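Local coordinates for protein nitrilotriacetate monooxygenase (Burkholderia pseudomallei, PDB 3SDO) that probably acts as a flavin-dependent monooxygenase of the bacterial luciferase-like family, using FMN and molecular oxygen to oxidise its substrate, at residues 16-20 and 34-38. Sequence-based numbering, arbitrary orientation.
Sequences IQGAG and DASVN
Gly18 and Ser36 bring the two backbones within 3.8 Å, CA to CA, where a type II' turn spanning Gln17 to Gly20 meets the short 3-10 turn at Ala35 and Ser36. The first turn is closed by a bond from Gly20 N to Gln17 O, the second by bonds from Val37 N to Asp34 O and from Asn38 N to Ala35 O. Gly18, with phi 51°, has no side chain on the face that Ser36 approaches, and Ser36 OG lies 3.6 Å from Gly18 CA. The same oxygen lies 3.5 Å from Ala19 N but is hydrogen-bonded to His72. Anti to its own carbonyl carbon (chi1 -71°), it sits close to the Gly18–Ala19 peptide plane, beyond the N-H edge. Ala35 CB packs on the backbone of Ala19, 3.7 Å from its CA, and meets Ala19 CB at 3.9 Å. Asn38 ND2 donates a nearly straight bond to Asp34 OD1 on its syn side, tilted 33° out of the carboxylate plane, while Asn38 OD1 caps Phe41 N at the start of helix 39-51. Both segments belong to the long loop joining strand 11-15 of the TIM-barrel sheet to that helix; the Gln17 side chain is about 8 Å from those of Asp61 and Thr98, predicted to bind FMN. The turns thus meet by van der Waals contact of alanine methyls and serine hydroxyl, while His72 ND1 engages Ser36 OG and Thr401 OG1 hydrogen-bonds Gly18 O.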
loop_
_atom_site.group_PDB
_atom_site.type_symbol
_atom_site.label_atom_id
_atom_site.label_comp_id
_atom_site.label_asym_id
_atom_site.label_seq_id
_atom_site.Cartn_x
_atom_site.Cartn_y
_atom_site.Cartn_z
ATOM N N ILE A 16 -10.154 9.142 -7.066
ATOM C CA ILE A 16 -9.941 10.096 -5.983
ATOM C C ILE A 16 -8.509 10.596 -6.070
ATOM O O ILE A 16 -7.594 10.011 -5.494
ATOM C CB ILE A 16 -10.270 9.497 -4.619
ATOM C CG1 ILE A 16 -11.642 8.823 -4.663
ATOM C CG2 ILE A 16 -10.244 10.574 -3.563
ATOM C CD1 ILE A 16 -12.062 8.217 -3.342
ATOM N N GLN A 17 -8.322 11.667 -6.841
ATOM C CA GLN A 17 -7.025 12.259 -7.070
ATOM C C GLN A 17 -6.814 13.393 -6.061
ATOM O O GLN A 17 -6.642 14.541 -6.436
ATOM C CB GLN A 17 -6.957 12.796 -8.496
ATOM C CG GLN A 17 -5.575 13.114 -9.017
ATOM C CD GLN A 17 -4.795 11.877 -9.433
ATOM O OE1 GLN A 17 -4.956 10.811 -8.850
ATOM N NE2 GLN A 17 -3.901 12.034 -10.415
ATOM N N GLY A 18 -6.814 13.038 -4.778
ATOM C CA GLY A 18 -6.674 14.009 -3.714
ATOM C C GLY A 18 -7.665 15.129 -3.898
ATOM O O GLY A 18 -8.862 14.886 -4.086
ATOM N N ALA A 19 -7.148 16.343 -3.941
ATOM C CA ALA A 19 -7.960 17.550 -4.106
ATOM C C ALA A 19 -8.831 17.561 -5.341
ATOM O O ALA A 19 -9.907 18.165 -5.326
ATOM C CB ALA A 19 -7.072 18.809 -4.089
ATOM N N GLY A 20 -8.371 16.944 -6.426
ATOM C CA GLY A 20 -9.151 16.911 -7.650
ATOM C C GLY A 20 -8.336 16.579 -8.878
ATOM O O GLY A 20 -7.109 16.601 -8.847
ATOM N N ASP A 34 -4.463 20.530 2.028
ATOM C CA ASP A 34 -3.589 19.325 2.005
ATOM C C ASP A 34 -4.353 18.047 1.624
ATOM O O ASP A 34 -3.924 16.931 1.941
ATOM C CB ASP A 34 -2.934 19.132 3.380
ATOM C CG ASP A 34 -3.943 18.839 4.476
ATOM O OD1 ASP A 34 -5.153 18.907 4.222
ATOM O OD2 ASP A 34 -3.521 18.557 5.603
ATOM N N ALA A 35 -5.500 18.213 0.962
ATOM C CA ALA A 35 -6.345 17.088 0.585
ATOM C C ALA A 35 -5.553 15.887 0.042
ATOM O O ALA A 35 -5.819 14.752 0.429
ATOM C CB ALA A 35 -7.408 17.547 -0.447
ATOM N N SER A 36 -4.569 16.124 -0.830
ATOM C CA SER A 36 -3.844 14.999 -1.450
ATOM C C SER A 36 -3.141 14.042 -0.490
ATOM O O SER A 36 -2.976 12.883 -0.810
ATOM C CB SER A 36 -2.901 15.489 -2.522
ATOM O OG SER A 36 -3.680 15.926 -3.630
ATOM N N VAL A 37 -2.737 14.527 0.678
ATOM C CA VAL A 37 -2.151 13.697 1.719
ATOM C C VAL A 37 -2.877 13.924 3.060
ATOM O O VAL A 37 -2.263 14.021 4.130
ATOM C CB VAL A 37 -0.629 13.937 1.838
ATOM C CG1 VAL A 37 0.087 13.333 0.657
ATOM C CG2 VAL A 37 -0.305 15.419 1.921
ATOM N N ASN A 38 -4.203 14.001 2.975
ATOM C CA ASN A 38 -5.072 14.124 4.143
ATOM C C ASN A 38 -5.936 12.860 4.178
ATOM O O ASN A 38 -6.919 12.755 3.408
ATOM C CB ASN A 38 -5.946 15.376 3.990
ATOM C CG ASN A 38 -6.881 15.600 5.176
ATOM O OD1 ASN A 38 -7.568 14.680 5.624
ATOM N ND2 ASN A 38 -6.884 16.825 5.698
#